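PDB 3TP4: computational Design of Enzyme, which is of unknown function but was computationally designed as an enzyme, probably to carry an activated serine in a catalytic triad on a TIM-barrel scaffold. Local coordinates for residues His141-Val145 and Leu196-Thr200; Gly191-Glu195 and His376-Asp382. All coordinates share one frame. Residue numbers count along the deposited sequence, not the author numbering.

Interaction 1 of 2, residues His141-Val145 and Leu196-Thr200; sequences HAELV and LYRFT
Two helical segments, 141-145 and 196-200, pack side chain to side chain with their axes 12.4 Å apart and N-to-C directions 47° apart (signed crossing angle -47°), so both run broadly the same way. The spacing is too wide for backbone contact: the nearest CA pair, Val145 and Thr200, is 8.6 Å apart, and side chains fill the gap. Phe199 (chi1 t, chi2 76°) has the largest covered area, 67 Å². Over one face of its ring lies CE1 of His141, 3.4 Å from Phe199 CZ, with centroids 4.8 Å apart and planes oblique at 54°; Val145 CG2 meets the ring edge at CZ, 4.0 Å away. His141 has a sideways CA-to-CB bond, and chi1 t brings its ring to Phe199; its ND1 is hydrogen-bonded to Val134 O. Leu144 and Leu196, both tp, place Leu144 CD2 3.7 Å from Leu196 CD1 and 4.0 Å from Phe199 CD2. Such packing joins neighbouring outer helices of a TIM-type barrel. With no hydrogen bond between the segments, cohesion rests on apolar and ring contacts covering 189 Å².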
ATOM      1  N   HIS A 141     -20.328   3.013   3.555  1.00 33.00           N
ATOM      2  CA  HIS A 141     -19.434   2.233   4.419  1.00 29.89           C
ATOM      3  C   HIS A 141     -19.583   0.718   4.169  1.00 34.43           C
ATOM      4  O   HIS A 141     -18.588  -0.014   4.106  1.00 33.08           O
ATOM      5  CB  HIS A 141     -19.666   2.561   5.893  1.00 35.54           C
ATOM      6  CG  HIS A 141     -18.665   1.934   6.811  1.00 35.99           C
ATOM      7  ND1 HIS A 141     -17.309   2.172   6.711  1.00 33.04           N
ATOM      8  CD2 HIS A 141     -18.821   1.078   7.851  1.00 37.24           C
ATOM      9  CE1 HIS A 141     -16.674   1.484   7.645  1.00 30.51           C
ATOM     10  NE2 HIS A 141     -17.567   0.813   8.349  1.00 33.87           N
ATOM     11  N   ALA A 142     -20.817   0.251   4.002  1.00 36.22           N
ATOM     12  CA  ALA A 142     -21.060  -1.179   3.784  1.00 39.12           C
ATOM     13  C   ALA A 142     -20.371  -1.712   2.525  1.00 34.55           C
ATOM     14  O   ALA A 142     -19.845  -2.828   2.524  1.00 35.22           O
ATOM     15  CB  ALA A 142     -22.565  -1.482   3.752  1.00 35.80           C
ATOM     16  N   GLU A 143     -20.374  -0.924   1.455  1.00 33.37           N
ATOM     17  CA  GLU A 143     -19.652  -1.310   0.241  1.00 38.51           C
ATOM     18  C   GLU A 143     -18.169  -1.520   0.559  1.00 31.80           C
ATOM     19  O   GLU A 143     -17.559  -2.511   0.140  1.00 38.34           O
ATOM     20  CB  GLU A 143     -19.799  -0.251  -0.859  1.00 40.09           C
ATOM     21  CG  GLU A 143     -20.986   0.678  -0.684  1.00 62.27           C
ATOM     22  CD  GLU A 143     -22.296   0.025  -1.054  1.00 70.65           C
ATOM     23  OE1 GLU A 143     -23.337   0.713  -1.005  1.00 71.74           O
ATOM     24  OE2 GLU A 143     -22.280  -1.174  -1.400  1.00 75.37           O
ATOM     25  N   LEU A 144     -17.594  -0.583   1.309  1.00 33.02           N
ATOM     26  CA  LEU A 144     -16.186  -0.690   1.685  1.00 34.96           C
ATOM     27  C   LEU A 144     -15.947  -1.987   2.437  1.00 31.60           C
ATOM     28  O   LEU A 144     -15.065  -2.775   2.081  1.00 29.94           O
ATOM     29  CB  LEU A 144     -15.753   0.498   2.544  1.00 31.41           C
ATOM     30  CG  LEU A 144     -14.290   0.396   2.989  1.00 32.79           C
ATOM     31  CD1 LEU A 144     -13.369   0.490   1.781  1.00 31.98           C
ATOM     32  CD2 LEU A 144     -13.956   1.473   4.000  1.00 33.51           C
ATOM     33  N   VAL A 145     -16.758  -2.222   3.464  1.00 30.62           N
ATOM     34  CA  VAL A 145     -16.610  -3.418   4.285  1.00 31.42           C
ATOM     35  C   VAL A 145     -16.699  -4.694   3.455  1.00 28.11           C
ATOM     36  O   VAL A 145     -15.926  -5.620   3.654  1.00 30.37           O
ATOM     37  CB  VAL A 145     -17.645  -3.463   5.436  1.00 32.20           C
ATOM     38  CG1 VAL A 145     -17.623  -4.820   6.119  1.00 33.04           C
ATOM     39  CG2 VAL A 145     -17.352  -2.373   6.434  1.00 30.76           C
ATOM     40  N   LEU A 196      -9.485   6.262   6.909  1.00 22.76           N
ATOM     41  CA  LEU A 196      -9.818   5.196   5.962  1.00 25.54           C
ATOM     42  C   LEU A 196      -8.739   4.115   6.006  1.00 26.32           C
ATOM     43  O   LEU A 196      -9.041   2.924   6.079  1.00 25.56           O
ATOM     44  CB  LEU A 196      -9.939   5.739   4.523  1.00 25.00           C
ATOM     45  CG  LEU A 196      -9.899   4.706   3.385  1.00 27.47           C
ATOM     46  CD1 LEU A 196     -11.052   3.723   3.482  1.00 26.89           C
ATOM     47  CD2 LEU A 196      -9.882   5.369   1.986  1.00 26.81           C
ATOM     48  N   TYR A 197      -7.480   4.541   5.948  1.00 24.38           N
ATOM     49  CA  TYR A 197      -6.365   3.595   5.948  1.00 20.51           C
ATOM     50  C   TYR A 197      -6.369   2.817   7.269  1.00 20.29           C
ATOM     51  O   TYR A 197      -6.206   1.589   7.279  1.00 23.81           O
ATOM     52  CB  TYR A 197      -5.033   4.336   5.763  1.00 21.18           C
ATOM     53  CG  TYR A 197      -3.843   3.434   5.478  1.00 21.69           C
ATOM     54  CD1 TYR A 197      -3.258   2.677   6.490  1.00 23.53           C
ATOM     55  CD2 TYR A 197      -3.289   3.363   4.202  1.00 24.54           C
ATOM     56  CE1 TYR A 197      -2.157   1.847   6.233  1.00 22.14           C
ATOM     57  CE2 TYR A 197      -2.191   2.541   3.934  1.00 24.04           C
ATOM     58  CZ  TYR A 197      -1.635   1.787   4.954  1.00 25.11           C
ATOM     59  OH  TYR A 197      -0.558   0.965   4.685  1.00 31.60           O
ATOM     60  N   ARG A 198      -6.545   3.535   8.377  1.00 21.74           N
ATOM     61  CA  ARG A 198      -6.489   2.921   9.715  1.00 26.10           C
ATOM     62  C   ARG A 198      -7.607   1.897   9.894  1.00 27.35           C
ATOM     63  O   ARG A 198      -7.369   0.783  10.365  1.00 26.76           O
ATOM     64  CB  ARG A 198      -6.536   3.987  10.818  1.00 25.22           C
ATOM     65  CG  ARG A 198      -5.247   4.834  10.908  1.00 27.19           C
ATOM     66  CD  ARG A 198      -5.479   6.145  11.640  1.00 25.61           C
ATOM     67  NE  ARG A 198      -4.280   6.981  11.668  1.00 23.86           N
ATOM     68  CZ  ARG A 198      -4.270   8.260  12.047  1.00 27.24           C
ATOM     69  NH1 ARG A 198      -5.390   8.863  12.421  1.00 26.19           N
ATOM     70  NH2 ARG A 198      -3.136   8.942  12.047  1.00 28.31           N
ATOM     71  N   PHE A 199      -8.829   2.277   9.520  1.00 27.76           N
ATOM     72  CA  PHE A 199      -9.942   1.331   9.537  1.00 28.61           C
ATOM     73  C   PHE A 199      -9.651   0.118   8.677  1.00 27.42           C
ATOM     74  O   PHE A 199      -9.941  -1.006   9.060  1.00 23.84           O
ATOM     75  CB  PHE A 199     -11.235   1.970   9.036  1.00 28.00           C
ATOM     76  CG  PHE A 199     -12.370   0.993   8.902  1.00 26.52           C
ATOM     77  CD1 PHE A 199     -13.044   0.537  10.029  1.00 27.38           C
ATOM     78  CD2 PHE A 199     -12.763   0.525   7.654  1.00 26.03           C
ATOM     79  CE1 PHE A 199     -14.086  -0.364   9.915  1.00 29.35           C
ATOM     80  CE2 PHE A 199     -13.812  -0.373   7.528  1.00 23.87           C
ATOM     81  CZ  PHE A 199     -14.467  -0.827   8.661  1.00 28.20           C
ATOM     82  N   THR A 200      -9.101   0.346   7.491  1.00 26.86           N
ATOM     83  CA  THR A 200      -8.794  -0.761   6.596  1.00 27.65           C
ATOM     84  C   THR A 200      -7.885  -1.774   7.295  1.00 30.43           C
ATOM     85  O   THR A 200      -8.106  -3.000   7.220  1.00 22.44           O
ATOM     86  CB  THR A 200      -8.120  -0.258   5.305  1.00 29.15           C
ATOM     87  OG1 THR A 200      -9.060   0.505   4.537  1.00 25.03           O
ATOM     88  CG2 THR A 200      -7.611  -1.424   4.460  1.00 28.79           C
TER

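Interaction 2 of 2, residues Gly191-Glu195 and His376-Asp382; sequences GEYQE and HIASPAD
A helical turn, 191-195, lies across the end of an edge strand, 376-379, and the loop after it; helix and strand axes cross at -98°, 9.0 Å apart. Three CA pairs set the register: Gly191 with Asp382 (4.5 Å), Glu192 with Ala381 (5.4 Å) and Glu195 with Ala378 (5.5 Å). Gly191 begins the contact: its CA makes a CA-H...O contact with Asp382 O at 3.2 Å, where a CB would clash, and one water joins Gly191 N (2.9 Å) to Asp382 O (2.7 Å). Glu192, chi1 m and chi2 t, rests CG on Ala381 CB at 3.9 Å. Gln194 OE1 accepts from a water at 2.8 Å that bonds only weakly to Asp382 OD1. Glu195 is folded, chi1 and chi2 both m, with CG 3.6 Å from Ala381 CB. Its OE1 accepts from ND1 of His376 (chi1 p) at 2.7 Å, while OE2 receives two waters, one leading to Ile377 N and the other to Asp382 N; OE2 also forms a salt bridge with Arg198 NH1. A cis peptide before Pro380 shapes the loop. The arrangement is an interdomain joint, seating the Ig-like domain on the barrel. His376 NE2 is hydrogen-bonded to Glu202 OE2, so the ring sits between two carboxylates, an arrangement consistent with a protonated imidazole.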
ATOM      1  N   GLY A 191      -6.949  13.869   6.986  1.00 24.50           N
ATOM      2  CA  GLY A 191      -7.491  13.227   8.176  1.00 28.25           C
ATOM      3  C   GLY A 191      -8.447  12.106   7.809  1.00 26.84           C
ATOM      4  O   GLY A 191      -8.483  11.064   8.454  1.00 27.27           O
ATOM      5  N   GLU A 192      -9.228  12.315   6.754  1.00 25.70           N
ATOM      6  CA  GLU A 192     -10.181  11.311   6.320  1.00 23.42           C
ATOM      7  C   GLU A 192      -9.447  10.162   5.627  1.00 29.34           C
ATOM      8  O   GLU A 192      -9.817   8.993   5.773  1.00 27.07           O
ATOM      9  CB  GLU A 192     -11.237  11.929   5.395  1.00 29.22           C
ATOM     10  CG  GLU A 192     -12.211  12.893   6.092  1.00 28.84           C
ATOM     11  CD  GLU A 192     -13.310  13.374   5.140  1.00 34.40           C
ATOM     12  OE1 GLU A 192     -13.040  14.264   4.305  1.00 32.17           O
ATOM     13  OE2 GLU A 192     -14.433  12.851   5.215  1.00 38.19           O
ATOM     14  N   TYR A 193      -8.400  10.485   4.872  1.00 27.65           N
ATOM     15  CA  TYR A 193      -7.582   9.419   4.309  1.00 26.28           C
ATOM     16  C   TYR A 193      -6.979   8.552   5.427  1.00 26.95           C
ATOM     17  O   TYR A 193      -6.964   7.320   5.342  1.00 23.69           O
ATOM     18  CB  TYR A 193      -6.459   9.946   3.417  1.00 19.75           C
ATOM     19  CG  TYR A 193      -5.633   8.799   2.869  1.00 25.79           C
ATOM     20  CD1 TYR A 193      -6.072   8.072   1.780  1.00 23.33           C
ATOM     21  CD2 TYR A 193      -4.450   8.412   3.479  1.00 33.39           C
ATOM     22  CE1 TYR A 193      -5.350   7.013   1.285  1.00 26.36           C
ATOM     23  CE2 TYR A 193      -3.717   7.344   2.996  1.00 33.25           C
ATOM     24  CZ  TYR A 193      -4.169   6.657   1.895  1.00 26.55           C
ATOM     25  OH  TYR A 193      -3.466   5.594   1.412  1.00 25.31           O
ATOM     26  N   GLN A 194      -6.467   9.210   6.459  1.00 25.60           N
ATOM     27  CA  GLN A 194      -5.832   8.502   7.562  1.00 26.44           C
ATOM     28  C   GLN A 194      -6.827   7.578   8.265  1.00 25.83           C
ATOM     29  O   GLN A 194      -6.487   6.452   8.616  1.00 25.92           O
ATOM     30  CB  GLN A 194      -5.206   9.493   8.551  1.00 25.66           C
ATOM     31  CG  GLN A 194      -3.975  10.203   8.002  1.00 24.15           C
ATOM     32  CD  GLN A 194      -3.585  11.421   8.819  1.00 29.15           C
ATOM     33  OE1 GLN A 194      -4.427  12.044   9.474  1.00 29.13           O
ATOM     34  NE2 GLN A 194      -2.302  11.771   8.782  1.00 25.39           N
ATOM     35  N   GLU A 195      -8.060   8.036   8.471  1.00 23.90           N
ATOM     36  CA  GLU A 195      -9.029   7.171   9.130  1.00 24.78           C
ATOM     37  C   GLU A 195      -9.441   6.019   8.222  1.00 27.34           C
ATOM     38  O   GLU A 195      -9.699   4.919   8.706  1.00 23.92           O
ATOM     39  CB  GLU A 195     -10.255   7.945   9.637  1.00 25.32           C
ATOM     40  CG  GLU A 195      -9.911   8.953  10.723  1.00 25.82           C
ATOM     41  CD  GLU A 195      -9.121   8.333  11.881  1.00 27.70           C
ATOM     42  OE1 GLU A 195      -9.394   7.173  12.263  1.00 25.63           O
ATOM     43  OE2 GLU A 195      -8.229   9.017  12.408  1.00 26.89           O
ATOM     44  N   HIS A 376      -7.137   6.665  18.134  1.00 22.51           N
ATOM     45  CA  HIS A 376      -7.526   7.620  17.106  1.00 22.82           C
ATOM     46  C   HIS A 376      -9.044   7.750  17.029  1.00 24.38           C
ATOM     47  O   HIS A 376      -9.790   6.832  17.385  1.00 21.18           O
ATOM     48  CB  HIS A 376      -6.915   7.273  15.731  1.00 21.17           C
ATOM     49  CG  HIS A 376      -7.305   5.928  15.213  1.00 23.47           C
ATOM     50  ND1 HIS A 376      -8.234   5.759  14.209  1.00 22.36           N
ATOM     51  CD2 HIS A 376      -6.868   4.685  15.538  1.00 20.47           C
ATOM     52  CE1 HIS A 376      -8.365   4.469  13.949  1.00 20.79           C
ATOM     53  NE2 HIS A 376      -7.545   3.797  14.739  1.00 22.78           N
ATOM     54  N   ILE A 377      -9.490   8.915  16.583  1.00 25.86           N
ATOM     55  CA  ILE A 377     -10.911   9.198  16.440  1.00 27.98           C
ATOM     56  C   ILE A 377     -11.336   8.905  15.008  1.00 27.00           C
ATOM     57  O   ILE A 377     -11.016   9.664  14.099  1.00 25.77           O
ATOM     58  CB  ILE A 377     -11.216  10.681  16.779  1.00 23.27           C
ATOM     59  CG1 ILE A 377     -10.853  10.971  18.242  1.00 27.97           C
ATOM     60  CG2 ILE A 377     -12.689  10.991  16.501  1.00 24.36           C
ATOM     61  CD1 ILE A 377     -10.675  12.490  18.590  1.00 27.75           C
ATOM     62  N   ALA A 378     -12.041   7.795  14.812  1.00 26.98           N
ATOM     63  CA  ALA A 378     -12.462   7.373  13.476  1.00 23.69           C
ATOM     64  C   ALA A 378     -13.562   8.270  12.935  1.00 29.15           C
ATOM     65  O   ALA A 378     -13.697   8.428  11.720  1.00 30.17           O
ATOM     66  CB  ALA A 378     -12.947   5.921  13.500  1.00 19.43           C
ATOM     67  N   SER A 379     -14.377   8.813  13.837  1.00 24.54           N
ATOM     68  CA  SER A 379     -15.375   9.800  13.446  1.00 26.31           C
ATOM     69  C   SER A 379     -15.726  10.703  14.612  1.00 24.34           C
ATOM     70  O   SER A 379     -15.945  10.236  15.736  1.00 29.52           O
ATOM     71  CB  SER A 379     -16.628   9.125  12.862  1.00 33.71           C
ATOM     72  OG  SER A 379     -17.306   8.365  13.838  1.00 35.53           O
ATOM     73  N   PRO A 380     -15.763  12.020  14.359  1.00 29.55           N
ATOM     74  CA  PRO A 380     -15.481  12.625  13.054  1.00 26.91           C
ATOM     75  C   PRO A 380     -13.975  12.704  12.791  1.00 23.05           C
ATOM     76  O   PRO A 380     -13.219  13.057  13.690  1.00 32.69           O
ATOM     77  CB  PRO A 380     -16.072  14.034  13.198  1.00 27.84           C
ATOM     78  CG  PRO A 380     -15.982  14.328  14.642  1.00 34.67           C
ATOM     79  CD  PRO A 380     -16.181  13.020  15.356  1.00 26.87           C
ATOM     80  N   ALA A 381     -13.559  12.385  11.571  1.00 28.27           N
ATOM     81  CA  ALA A 381     -12.140  12.372  11.217  1.00 28.19           C
ATOM     82  C   ALA A 381     -11.536  13.776  11.315  1.00 33.46           C
ATOM     83  O   ALA A 381     -12.245  14.767  11.181  1.00 33.35           O
ATOM     84  CB  ALA A 381     -11.964  11.827   9.828  1.00 31.14           C
ATOM     85  N   ASP A 382     -10.225  13.851  11.528  1.00 29.68           N
ATOM     86  CA  ASP A 382      -9.546  15.136  11.633  1.00 28.79           C
ATOM     87  C   ASP A 382      -9.769  15.937  10.350  1.00 34.72           C
ATOM     88  O   ASP A 382      -9.578  15.430   9.252  1.00 27.45           O
ATOM     89  CB  ASP A 382      -8.046  14.944  11.905  1.00 29.45           C
ATOM     90  CG  ASP A 382      -7.334  16.260  12.264  1.00 36.29           C
ATOM     91  OD1 ASP A 382      -6.209  16.498  11.783  1.00 41.19           O
ATOM     92  OD2 ASP A 382      -7.897  17.052  13.042  1.00 36.25           O
TER
HETATM   93  O   HOH W   1      -8.986  15.920   6.660  1.00 33.69           O
HETATM   94  O   HOH W   2      -4.318  14.858   9.480  1.00 44.88           O
HETATM   95  O   HOH W   3      -7.695  10.660  15.095  1.00 25.50           O
HETATM   96  O   HOH W   4      -8.414  11.643  12.043  1.00 32.44           O

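In the fold
From the N terminus, the chain first enters interaction 1 on helix 141-157, passes through strand 168-174 and returns on helix 190-207, closing a loop of 50 residues within the barrel. Interaction 2 starts on that same helix, one turn earlier at 191-195, and closes only after 180 residues, once the chain has completed the barrel and entered the Ig-like domain at strand 374-379. The segments therefore alternate and the two loops cross. Their centres lie 12 Å apart, and they touch directly where Arg198 CB packs 3.7 Å from His376 CE1. Helix 190-207 thus lies between a neighbouring barrel helix and an edge strand of the C-terminal sheet.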